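Local coordinates for protein uronate isomerase (Bacillus halodurans C-125, PDB 3HKA) that catalyses the isomerisation of uronic acids such as D-fructuronate between keto and aldehyde forms, at a zinc site in an enzyme of the amidohydrolase superfamily, at residues E11-A16 against E394-D399; D139-N144 against H166-L171; V222-T227 against M257-K262; Q352-R357 against Y364-S369. All coordinates share one frame; numbering follows the deposited sequence.

Contact 1 (E11-A16 against E394-D399); sequences EKVKNA and EEIKRD
Ala16 and Ile396 meet without any flat group between them; the planar guanidinium of Arg398 sits instead on another flank of helix 393-412, turned from helix 6-19. The CA of Glu395 lies on one of its faces, toward the rim, and the carboxylate of Asp399 lies at its edge. The grip is side-on: Arg398 NE and NH2 both converge on Asp399 OD1, at 3.2 and 3.1 Å, from the same face of the carboxylate. This flank belongs to the subunit interface, since Arg398 also binds Ile84 O of the second subunit and Asp399 binds Ser87 of the second subunit.

The contact itself joins the N-terminal helix of the chain to its C-terminal one, outside the catalytic barrel. The two local axes run 9.5 Å apart at 38°, and aliphatic carbon bridges the separation. Ile396 does so with both branches. Its CG2 meets Ala16 CB at 3.8 Å, while the CG1 branch, extended at chi2 (179°), carries CD1 to within 4.1 Å of Val13 CG2, the two side chains crossing at about a right angle. Val13 also packs on Leu377, Ile378 and Tyr381 of helix 361-386. At the outer margin Lys397 CG lies 4.0 Å from Ala16 CB, after which a bend at chi3 (66°) helps to lead the ammonium away, toward a long salt bridge with Glu394.

Contact 2 (D139-N144 against H166-L171); sequences DVVMTN and HAALRL. With FIX (D-fructuronic acid), chain D.
Arg170 leaves its strand beside Thr143: its CB lies 3.6 Å from Asn144 O and, like CG, touches Thr143 CG2, the two side chains lying side by side and pointing the same way. A bend at chi2 (58°) turns the chain at CG, so that CD passes the same methyl at greater range; NE then pairs with Asp172, and the terminal nitrogens grip the substrate carboxylate of D-fructuronate: NH1 reaches O1A at 3.1 Å and NH2 reaches O1B at 2.6 Å, both bonds nearly straight. NH1 also gives a bond to a water, which in turn donates weakly to Thr143 OG1, a hydroxyl whose main partner is Thr27 O.

These residues lie where two neighbouring parallel strands run toward the active-site end of the barrel expected of an amidohydrolase. Val140 O accepts from His166 N, and Met142 N donates to His166 O at 2.8 Å, the latter almost linear at 177°. Farther on, Asn144 uses both its backbone polar atoms toward the same neighbour, N donating to Ala168 O and O accepting from Arg170 N. The Asn144 side chain adds a bond of its own: OD1 accepts from Ala168 N at 3.0 Å, in the carbonyl plane and on a lone pair, while ND2 turns to Glu151. Beside these bonds, Val141 CG1 packs on Ala168 CB at 3.9 Å. The ring of His166 stands edge-to-face with Trp409 near the start of its segment.

Contact 3 (V222-T227 against M257-K262); sequences VSLPPT and MMIGVK. With FIX (D-fructuronic acid), chain D.
Val222 to Leu224 and Met257 to Ile259 are the adjacent parallel strands of a beta-alpha-beta crossover linked through helix 235-250, part of the barrel wall. Val222 O receives Met258 N, and Leu224 N returns a bond to Met258 O at 2.7 Å. The register then breaks: Leu224 O accepts from two successive amides, Gly260 N at 2.8 Å and Val261 N at 3.1 Å, which arrive from opposite faces of its carbonyl plane. Gly260 makes this possible with a positive phi (122°), at which a CB would be jammed against the carbonyl O of Ile259.

Pro226 closes over the break, its CG 3.4 Å from Gly260 O and its CD near Val261 O. An alanine here would lack CG and CD, which is likely to uncover those two carbonyls and give the backbone more freedom to turn. On one face of the sheet Leu224 CD1 touches both Ile259 CG1, at 4.0 Å, and Met257 CB. Ser223 and Met258 occupy the other face, beside the substrate. Ser223 OG is hydrogen-bonded to Asp172, and its CB passes 3.9 Å from FIX O1B. Met258 bends at chi3 (-86°), and its CE lies 3.1 Å from FIX O1A. At the far end, Lys262 pairs with Glu285 of the third subunit. Met258 thus offers the substrate carboxylate a methyl, while Ser223, tied to Asp172, probably acts from the second shell by helping to place Arg170; direct polar grip comes from that arginine and from the zinc.

Contact 4 (Q352-R357 against Y364-S369); sequences QHSDAR and YKWHHS. With ZN (zinc ion), chain F; FIX (D-fructuronic acid), chain D.
The irregular backbone of 352-357 runs opposite in sense to helix 364-369, coming closest where the CA atoms of Ser354 and Lys365 stand 5.4 Å apart. Gln352, with CG anti to its own N (chi1 -174°) and the chain bent at chi2, extends its amide to the helix: NE2 donates to Ser369 OG at 3.0 Å, almost straight (174°) and in the amide plane. Its OE1 faces back, accepting from His353 N and from Cys324 N. A leucine in its place would probably leave Ser369 without this donor and the two backbone amides without their acceptor. Next to it the Trp366 ring presents its edge, CH2 lying 3.2 Å from Gln352 O, near the ring plane, while NE1 bonds Asp24.

Ser354 packs on the helix through carbon, its CB 3.5 Å from Lys365 CB; the lysine then stretches past Ser354 O to reach Tyr48. Ser354 OG shares Asp24 with the tryptophan and also accepts Ala356 N at 3.1 Å, an ST turn that shapes the loop around Asp355. That residue carries the metal site: OD1 binds zinc at 2.1 Å, alongside His26, His28 and the substrate atoms O1A and O2. Two residues on, Arg357 NH2 donates to substrate O4 at 3.1 Å. His353 NE2 donates to Asp355 OD2 at 2.9 Å, with OD2 in the ring plane but the donor well above the carboxylate plane. With one oxygen on zinc and the other on histidine, the carboxylate is probably restrained from rotating, and the helix backs the loop that presents it.

Contacts 2, 3 and 4 surround one ligand, and each touches D-fructuronate. Contacts 2 and 3 also meet directly, as neighbours in the same sheet: Arg170 NH2 lies 3.3 Å from Ser223 OG, a probable hydrogen bond, and Arg170 NH1 packs 3.2 Å from Met258 CE. Contact 4 touches neither, its nearest atoms being about 6 Å from each, and the substrate, itself bound to the zinc that Asp355 holds, spans that interval. Contact 1 stands apart, its centre about 20 Å from that of contact 4 and about 35 Å from that of contact 3. It lies on the opposite side of the chain's centre from contact 3, yet helix 361-386, which carries 364-369, also packs against Val13.

Contact 1 (E11-A16 against E394-D399)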
# COMPACT_ATOMS: atom_id res chain seq x y z
N GLU A 11 -29.87 -4.54 -1.64
CA GLU A 11 -30.81 -4.05 -0.64
C GLU A 11 -30.83 -4.96 0.58
O GLU A 11 -30.87 -4.49 1.71
CB GLU A 11 -32.23 -3.92 -1.21
CG GLU A 11 -32.92 -5.23 -1.52
CD GLU A 11 -34.43 -5.07 -1.63
OE1 GLU A 11 -34.89 -4.17 -2.37
OE2 GLU A 11 -35.16 -5.84 -0.97
N LYS A 12 -30.78 -6.27 0.35
CA LYS A 12 -30.78 -7.23 1.45
C LYS A 12 -29.56 -7.03 2.35
O LYS A 12 -29.66 -7.07 3.57
CB LYS A 12 -30.78 -8.66 0.90
CG LYS A 12 -32.04 -9.06 0.15
CD LYS A 12 -33.25 -9.07 1.06
CE LYS A 12 -34.50 -9.56 0.34
NZ LYS A 12 -34.90 -8.65 -0.77
N VAL A 13 -28.39 -6.83 1.74
CA VAL A 13 -27.17 -6.63 2.51
C VAL A 13 -27.16 -5.31 3.25
O VAL A 13 -26.83 -5.26 4.43
CB VAL A 13 -25.91 -6.70 1.61
CG1 VAL A 13 -24.68 -6.28 2.40
CG2 VAL A 13 -25.72 -8.12 1.08
N LYS A 14 -27.52 -4.23 2.56
CA LYS A 14 -27.55 -2.92 3.20
C LYS A 14 -28.49 -2.91 4.41
O LYS A 14 -28.14 -2.37 5.47
CB LYS A 14 -27.99 -1.85 2.19
CG LYS A 14 -27.01 -1.64 1.05
CD LYS A 14 -27.49 -0.57 0.08
CE LYS A 14 -26.48 -0.35 -1.05
NZ LYS A 14 -26.92 0.66 -2.06
N ASN A 15 -29.67 -3.51 4.27
CA ASN A 15 -30.63 -3.55 5.37
C ASN A 15 -30.13 -4.37 6.54
O ASN A 15 -30.31 -3.98 7.69
CB ASN A 15 -31.98 -4.11 4.90
CG ASN A 15 -32.66 -3.21 3.89
OD1 ASN A 15 -32.57 -1.99 3.97
ND2 ASN A 15 -33.37 -3.82 2.94
N ALA A 16 -29.51 -5.52 6.26
CA ALA A 16 -28.99 -6.37 7.32
C ALA A 16 -27.90 -5.61 8.09
O ALA A 16 -27.87 -5.63 9.31
CB ALA A 16 -28.44 -7.66 6.74
N GLU A 394 -31.17 -14.94 5.68
CA GLU A 394 -30.84 -15.37 7.03
C GLU A 394 -29.34 -15.59 7.21
O GLU A 394 -28.78 -15.30 8.26
CB GLU A 394 -31.60 -16.65 7.38
CG GLU A 394 -33.07 -16.41 7.70
CD GLU A 394 -33.25 -15.48 8.88
OE1 GLU A 394 -32.83 -15.84 10.00
OE2 GLU A 394 -33.82 -14.37 8.69
N GLU A 395 -28.70 -16.13 6.17
CA GLU A 395 -27.26 -16.37 6.24
C GLU A 395 -26.55 -15.02 6.26
O GLU A 395 -25.56 -14.84 6.97
CB GLU A 395 -26.80 -17.22 5.04
CG GLU A 395 -27.41 -18.62 5.05
CD GLU A 395 -27.06 -19.46 3.84
OE1 GLU A 395 -26.97 -18.91 2.72
OE2 GLU A 395 -26.89 -20.69 4.01
N ILE A 396 -27.09 -14.07 5.50
CA ILE A 396 -26.53 -12.73 5.44
C ILE A 396 -26.61 -12.06 6.80
O ILE A 396 -25.62 -11.51 7.29
CB ILE A 396 -27.31 -11.85 4.43
CG1 ILE A 396 -27.08 -12.37 3.01
CG2 ILE A 396 -26.87 -10.39 4.55
CD1 ILE A 396 -27.81 -11.58 1.94
N LYS A 397 -27.79 -12.09 7.41
CA LYS A 397 -27.99 -11.49 8.72
C LYS A 397 -27.10 -12.17 9.75
O LYS A 397 -26.67 -11.56 10.73
CB LYS A 397 -29.48 -11.58 9.11
CG LYS A 397 -30.38 -10.82 8.14
CD LYS A 397 -31.88 -11.10 8.36
CE LYS A 397 -32.37 -10.59 9.70
NZ LYS A 397 -33.85 -10.69 9.81
N ARG A 398 -26.82 -13.45 9.53
CA ARG A 398 -25.97 -14.20 10.43
C ARG A 398 -24.51 -13.74 10.30
O ARG A 398 -23.84 -13.48 11.30
CB ARG A 398 -26.05 -15.69 10.12
CG ARG A 398 -25.04 -16.55 10.85
CD ARG A 398 -24.85 -17.87 10.12
NE ARG A 398 -24.34 -17.66 8.77
CZ ARG A 398 -24.25 -18.62 7.85
NH1 ARG A 398 -24.64 -19.86 8.13
NH2 ARG A 398 -23.75 -18.34 6.65
N ASP A 399 -24.03 -13.66 9.06
CA ASP A 399 -22.65 -13.23 8.81
C ASP A 399 -22.45 -11.80 9.31
O ASP A 399 -21.43 -11.48 9.92
CB ASP A 399 -22.32 -13.27 7.31
CG ASP A 399 -22.46 -14.66 6.70
OD1 ASP A 399 -22.31 -15.67 7.41
OD2 ASP A 399 -22.71 -14.73 5.48

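Contact 2 (D139-N144 against H166-L171)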
# COMPACT_ATOMS: atom_id res chain seq x y z
N ASP A 139 -23.96 -2.23 22.47
CA ASP A 139 -22.94 -2.35 23.50
C ASP A 139 -21.71 -1.52 23.18
O ASP A 139 -21.25 -1.46 22.04
CB ASP A 139 -22.55 -3.82 23.66
CG ASP A 139 -23.67 -4.65 24.27
OD1 ASP A 139 -23.78 -4.65 25.51
OD2 ASP A 139 -24.43 -5.27 23.51
N VAL A 140 -21.17 -0.87 24.22
CA VAL A 140 -20.00 -0.02 24.08
C VAL A 140 -18.89 -0.48 25.03
O VAL A 140 -19.13 -0.71 26.21
CB VAL A 140 -20.36 1.45 24.42
CG1 VAL A 140 -19.10 2.31 24.48
CG2 VAL A 140 -21.30 1.99 23.37
N VAL A 141 -17.68 -0.62 24.49
CA VAL A 141 -16.55 -1.03 25.31
C VAL A 141 -15.74 0.24 25.59
O VAL A 141 -15.36 0.96 24.66
CB VAL A 141 -15.65 -2.07 24.59
CG1 VAL A 141 -14.43 -2.38 25.45
CG2 VAL A 141 -16.43 -3.35 24.32
N MET A 142 -15.50 0.51 26.86
CA MET A 142 -14.76 1.70 27.27
C MET A 142 -13.26 1.44 27.36
O MET A 142 -12.79 0.31 27.21
CB MET A 142 -15.23 2.18 28.66
CG MET A 142 -16.73 2.26 28.86
SD MET A 142 -17.14 2.80 30.55
CE MET A 142 -16.99 1.27 31.44
N THR A 143 -12.51 2.51 27.61
CA THR A 143 -11.08 2.43 27.81
C THR A 143 -10.95 2.92 29.25
O THR A 143 -11.05 4.12 29.52
CB THR A 143 -10.31 3.38 26.88
OG1 THR A 143 -10.48 2.95 25.52
CG2 THR A 143 -8.83 3.38 27.23
N ASN A 144 -10.75 1.99 30.17
CA ASN A 144 -10.64 2.33 31.57
C ASN A 144 -9.21 2.27 32.08
O ASN A 144 -8.63 1.19 32.23
CB ASN A 144 -11.57 1.42 32.37
CG ASN A 144 -12.98 1.42 31.81
OD1 ASN A 144 -13.38 0.49 31.11
ND2 ASN A 144 -13.72 2.48 32.10
N HIS A 166 -19.13 -1.65 28.86
CA HIS A 166 -18.23 -2.66 29.39
C HIS A 166 -16.84 -2.09 29.63
O HIS A 166 -16.37 -1.22 28.90
CB HIS A 166 -18.15 -3.85 28.44
CG HIS A 166 -19.49 -4.42 28.10
ND1 HIS A 166 -20.32 -3.85 27.16
CD2 HIS A 166 -20.16 -5.48 28.61
CE1 HIS A 166 -21.46 -4.53 27.12
NE2 HIS A 166 -21.38 -5.52 27.99
N ALA A 167 -16.18 -2.61 30.66
CA ALA A 167 -14.85 -2.15 31.01
C ALA A 167 -13.75 -2.90 30.27
O ALA A 167 -13.89 -4.07 29.92
CB ALA A 167 -14.65 -2.28 32.51
N ALA A 168 -12.65 -2.20 30.03
CA ALA A 168 -11.47 -2.75 29.38
C ALA A 168 -10.32 -2.12 30.15
O ALA A 168 -10.17 -0.90 30.14
CB ALA A 168 -11.42 -2.35 27.91
N LEU A 169 -9.53 -2.95 30.82
CA LEU A 169 -8.41 -2.47 31.62
C LEU A 169 -7.22 -1.96 30.79
O LEU A 169 -6.41 -2.75 30.31
CB LEU A 169 -7.96 -3.58 32.57
CG LEU A 169 -6.76 -3.33 33.49
CD1 LEU A 169 -6.98 -2.06 34.29
CD2 LEU A 169 -6.58 -4.53 34.41
N ARG A 170 -7.13 -0.64 30.63
CA ARG A 170 -6.05 -0.01 29.86
C ARG A 170 -4.82 0.13 30.76
O ARG A 170 -4.92 0.65 31.88
CB ARG A 170 -6.51 1.36 29.36
CG ARG A 170 -5.56 2.04 28.40
CD ARG A 170 -5.30 1.18 27.15
NE ARG A 170 -4.46 1.93 26.23
CZ ARG A 170 -4.90 2.58 25.16
NH1 ARG A 170 -6.19 2.57 24.86
NH2 ARG A 170 -4.06 3.30 24.44
N LEU A 171 -3.66 -0.32 30.27
CA LEU A 171 -2.44 -0.32 31.07
C LEU A 171 -1.19 0.40 30.54
O LEU A 171 -0.08 0.12 31.01
CB LEU A 171 -2.07 -1.77 31.38
CG LEU A 171 -3.15 -2.60 32.09
CD1 LEU A 171 -2.82 -4.09 32.00
CD2 LEU A 171 -3.24 -2.16 33.55
O1A FIX D . -6.82 4.16 22.30
C1 FIX D . -5.82 4.82 21.92
O1B FIX D . -4.70 4.81 22.46
C2 FIX D . -5.99 5.71 20.68
O2 FIX D . -7.11 5.25 19.91
C3 FIX D . -6.17 7.19 21.10
O3 FIX D . -5.03 7.59 21.89
C4 FIX D . -6.29 8.23 19.94
O4 FIX D . -6.13 9.56 20.45
C5 FIX D . -7.65 8.15 19.19
O5 FIX D . -8.70 7.88 19.79
C6 FIX D . -7.70 8.41 17.69
O6 FIX D . -8.83 7.79 17.09
O HOH W 1 -8.33 0.44 25.19

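Contact 3 (V222-T227 against M257-K262)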
# COMPACT_ATOMS: atom_id res chain seq x y z
N VAL A 222 -3.30 -2.18 25.68
CA VAL A 222 -2.14 -1.29 25.69
C VAL A 222 -1.86 -0.82 24.27
O VAL A 222 -2.06 -1.58 23.31
CB VAL A 222 -0.88 -2.02 26.24
CG1 VAL A 222 -0.41 -3.08 25.25
CG2 VAL A 222 0.23 -1.01 26.51
N SER A 223 -1.43 0.43 24.12
CA SER A 223 -1.08 0.94 22.80
C SER A 223 0.44 0.89 22.84
O SER A 223 1.05 1.20 23.86
CB SER A 223 -1.61 2.37 22.57
OG SER A 223 -0.95 3.33 23.36
N LEU A 224 1.05 0.50 21.73
CA LEU A 224 2.49 0.34 21.67
C LEU A 224 3.17 1.08 20.53
O LEU A 224 2.56 1.37 19.50
CB LEU A 224 2.81 -1.16 21.60
CG LEU A 224 2.24 -1.97 22.76
CD1 LEU A 224 2.11 -3.45 22.37
CD2 LEU A 224 3.13 -1.81 23.98
N PRO A 225 4.46 1.41 20.69
CA PRO A 225 5.22 2.13 19.66
C PRO A 225 5.64 1.24 18.49
O PRO A 225 5.60 0.03 18.59
CB PRO A 225 6.43 2.65 20.44
CG PRO A 225 6.71 1.51 21.37
CD PRO A 225 5.31 1.13 21.87
N PRO A 226 6.06 1.86 17.36
CA PRO A 226 6.49 1.13 16.16
C PRO A 226 7.68 0.20 16.47
O PRO A 226 7.88 -0.80 15.79
CB PRO A 226 6.89 2.25 15.20
CG PRO A 226 5.97 3.39 15.60
CD PRO A 226 6.02 3.31 17.12
N THR A 227 8.44 0.56 17.49
CA THR A 227 9.61 -0.20 17.91
C THR A 227 9.31 -1.38 18.84
O THR A 227 10.22 -2.04 19.34
CB THR A 227 10.62 0.72 18.62
OG1 THR A 227 9.95 1.41 19.68
CG2 THR A 227 11.21 1.73 17.64
N MET A 257 -3.59 -5.41 21.84
CA MET A 257 -2.41 -4.60 21.53
C MET A 257 -2.71 -3.70 20.34
O MET A 257 -3.12 -4.17 19.27
CB MET A 257 -1.21 -5.50 21.20
CG MET A 257 -0.83 -6.48 22.30
SD MET A 257 0.62 -7.49 21.88
CE MET A 257 -0.13 -8.71 20.84
N MET A 258 -2.52 -2.39 20.53
CA MET A 258 -2.75 -1.42 19.47
C MET A 258 -1.34 -0.90 19.17
O MET A 258 -0.81 -0.04 19.87
CB MET A 258 -3.69 -0.32 19.96
CG MET A 258 -4.91 -0.91 20.66
SD MET A 258 -6.37 0.15 20.67
CE MET A 258 -6.07 1.12 22.07
N ILE A 259 -0.76 -1.45 18.12
CA ILE A 259 0.62 -1.16 17.75
C ILE A 259 0.87 -0.15 16.65
O ILE A 259 0.17 -0.14 15.63
CB ILE A 259 1.32 -2.48 17.38
CG1 ILE A 259 1.18 -3.47 18.53
CG2 ILE A 259 2.79 -2.23 17.03
CD1 ILE A 259 1.33 -4.92 18.14
N GLY A 260 1.88 0.70 16.85
CA GLY A 260 2.23 1.66 15.82
C GLY A 260 2.22 3.14 16.15
O GLY A 260 2.62 3.95 15.32
N VAL A 261 1.78 3.51 17.35
CA VAL A 261 1.72 4.93 17.70
C VAL A 261 3.03 5.48 18.26
O VAL A 261 3.64 4.90 19.15
CB VAL A 261 0.56 5.21 18.70
CG1 VAL A 261 0.77 4.43 20.00
CG2 VAL A 261 0.47 6.71 18.99
N LYS A 262 3.49 6.60 17.69
CA LYS A 262 4.69 7.26 18.17
C LYS A 262 4.15 8.48 18.92
O LYS A 262 3.76 9.48 18.32
CB LYS A 262 5.59 7.70 17.00
CG LYS A 262 6.94 8.25 17.47
CD LYS A 262 7.94 8.46 16.33
CE LYS A 262 9.24 9.08 16.87
NZ LYS A 262 10.22 9.41 15.79
O1A FIX D . -6.82 4.16 22.30
C1 FIX D . -5.82 4.82 21.92
O1B FIX D . -4.70 4.81 22.46
C2 FIX D . -5.99 5.71 20.68
O2 FIX D . -7.11 5.25 19.91
C3 FIX D . -6.17 7.19 21.10
O3 FIX D . -5.03 7.59 21.89
C4 FIX D . -6.29 8.23 19.94
O4 FIX D . -6.13 9.56 20.45
C5 FIX D . -7.65 8.15 19.19
O5 FIX D . -8.70 7.88 19.79
C6 FIX D . -7.70 8.41 17.69
O6 FIX D . -8.83 7.79 17.09

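Contact 4 (Q352-R357 against Y364-S369)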
# COMPACT_ATOMS: atom_id res chain seq x y z
N GLN A 352 -14.45 -3.31 12.37
CA GLN A 352 -14.37 -1.94 12.85
C GLN A 352 -14.78 -1.65 14.29
O GLN A 352 -15.48 -2.44 14.93
CB GLN A 352 -15.22 -1.06 11.92
CG GLN A 352 -15.14 0.43 12.17
CD GLN A 352 -13.78 1.00 11.85
OE1 GLN A 352 -12.77 0.56 12.40
NE2 GLN A 352 -13.74 1.98 10.95
N HIS A 353 -14.31 -0.51 14.77
CA HIS A 353 -14.62 0.02 16.09
C HIS A 353 -14.66 1.53 15.85
O HIS A 353 -14.08 2.02 14.87
CB HIS A 353 -13.57 -0.36 17.14
CG HIS A 353 -12.23 0.28 16.93
ND1 HIS A 353 -11.24 -0.29 16.15
CD2 HIS A 353 -11.70 1.42 17.43
CE1 HIS A 353 -10.17 0.48 16.18
NE2 HIS A 353 -10.42 1.52 16.95
N SER A 354 -15.33 2.29 16.71
CA SER A 354 -15.44 3.73 16.49
C SER A 354 -14.34 4.58 17.12
O SER A 354 -13.97 5.62 16.57
CB SER A 354 -16.78 4.24 17.01
OG SER A 354 -16.81 4.22 18.43
N ASP A 355 -13.82 4.15 18.26
CA ASP A 355 -12.79 4.91 18.96
C ASP A 355 -13.39 6.26 19.35
O ASP A 355 -12.66 7.24 19.56
CB ASP A 355 -11.59 5.16 18.05
CG ASP A 355 -10.29 4.72 18.68
OD1 ASP A 355 -10.05 5.09 19.85
OD2 ASP A 355 -9.51 4.02 18.01
N ALA A 356 -14.71 6.30 19.46
CA ALA A 356 -15.41 7.54 19.79
C ALA A 356 -14.92 8.15 21.09
O ALA A 356 -14.79 7.47 22.10
CB ALA A 356 -16.92 7.28 19.87
N ARG A 357 -14.62 9.45 21.03
CA ARG A 357 -14.18 10.21 22.19
C ARG A 357 -15.33 11.11 22.60
O ARG A 357 -15.44 11.51 23.76
CB ARG A 357 -12.95 11.05 21.83
CG ARG A 357 -11.64 10.30 21.94
CD ARG A 357 -10.46 11.15 21.47
NE ARG A 357 -9.18 10.52 21.78
CZ ARG A 357 -8.67 10.43 23.01
NH1 ARG A 357 -9.34 10.91 24.04
NH2 ARG A 357 -7.49 9.85 23.20
N TYR A 364 -21.71 8.97 13.16
CA TYR A 364 -20.95 9.00 11.92
C TYR A 364 -19.94 7.87 11.79
O TYR A 364 -19.79 7.30 10.71
CB TYR A 364 -20.27 10.37 11.73
CG TYR A 364 -18.81 10.49 12.14
CD1 TYR A 364 -17.79 9.90 11.39
CD2 TYR A 364 -18.44 11.30 13.22
CE1 TYR A 364 -16.45 10.11 11.70
CE2 TYR A 364 -17.10 11.52 13.54
CZ TYR A 364 -16.11 10.93 12.77
OH TYR A 364 -14.78 11.18 13.05
N LYS A 365 -19.27 7.54 12.88
CA LYS A 365 -18.28 6.46 12.84
C LYS A 365 -18.91 5.21 12.23
O LYS A 365 -18.38 4.65 11.27
CB LYS A 365 -17.76 6.15 14.24
CG LYS A 365 -16.93 7.26 14.88
CD LYS A 365 -15.54 7.37 14.29
CE LYS A 365 -14.71 8.38 15.08
NZ LYS A 365 -13.35 8.62 14.50
N TRP A 366 -20.04 4.78 12.79
CA TRP A 366 -20.71 3.60 12.28
C TRP A 366 -21.42 3.78 10.95
O TRP A 366 -21.47 2.86 10.14
CB TRP A 366 -21.67 3.05 13.35
CG TRP A 366 -20.88 2.44 14.43
CD1 TRP A 366 -20.68 2.94 15.69
CD2 TRP A 366 -20.02 1.30 14.31
NE1 TRP A 366 -19.74 2.17 16.36
CE2 TRP A 366 -19.32 1.16 15.53
CE3 TRP A 366 -19.78 0.38 13.28
CZ2 TRP A 366 -18.39 0.14 15.75
CZ3 TRP A 366 -18.85 -0.64 13.50
CH2 TRP A 366 -18.17 -0.75 14.72
N HIS A 367 -21.95 4.98 10.70
CA HIS A 367 -22.62 5.22 9.44
C HIS A 367 -21.61 5.19 8.29
O HIS A 367 -21.86 4.58 7.25
CB HIS A 367 -23.35 6.56 9.46
CG HIS A 367 -24.12 6.85 8.21
ND1 HIS A 367 -23.50 7.13 7.01
CD2 HIS A 367 -25.45 6.87 7.97
CE1 HIS A 367 -24.43 7.31 6.08
NE2 HIS A 367 -25.61 7.15 6.63
N HIS A 368 -20.47 5.85 8.48
CA HIS A 368 -19.45 5.89 7.44
C HIS A 368 -18.81 4.53 7.16
O HIS A 368 -18.51 4.20 6.02
CB HIS A 368 -18.34 6.89 7.80
CG HIS A 368 -18.77 8.32 7.79
ND1 HIS A 368 -17.87 9.37 7.87
CD2 HIS A 368 -20.00 8.89 7.74
CE1 HIS A 368 -18.53 10.51 7.87
NE2 HIS A 368 -19.83 10.25 7.80
N SER A 369 -18.61 3.74 8.21
CA SER A 369 -17.99 2.43 8.03
C SER A 369 -18.97 1.40 7.49
O SER A 369 -18.62 0.62 6.59
CB SER A 369 -17.39 1.94 9.35
OG SER A 369 -16.32 2.78 9.75
ZN ZN F . -8.53 4.53 21.13
O1A FIX D . -6.82 4.16 22.30
C1 FIX D . -5.82 4.82 21.92
O1B FIX D . -4.70 4.81 22.46
C2 FIX D . -5.99 5.71 20.68
O2 FIX D . -7.11 5.25 19.91
C3 FIX D . -6.17 7.19 21.10
O3 FIX D . -5.03 7.59 21.89
C4 FIX D . -6.29 8.23 19.94
O4 FIX D . -6.13 9.56 20.45
C5 FIX D . -7.65 8.15 19.19
O5 FIX D . -8.70 7.88 19.79
C6 FIX D . -7.70 8.41 17.69
O6 FIX D . -8.83 7.79 17.09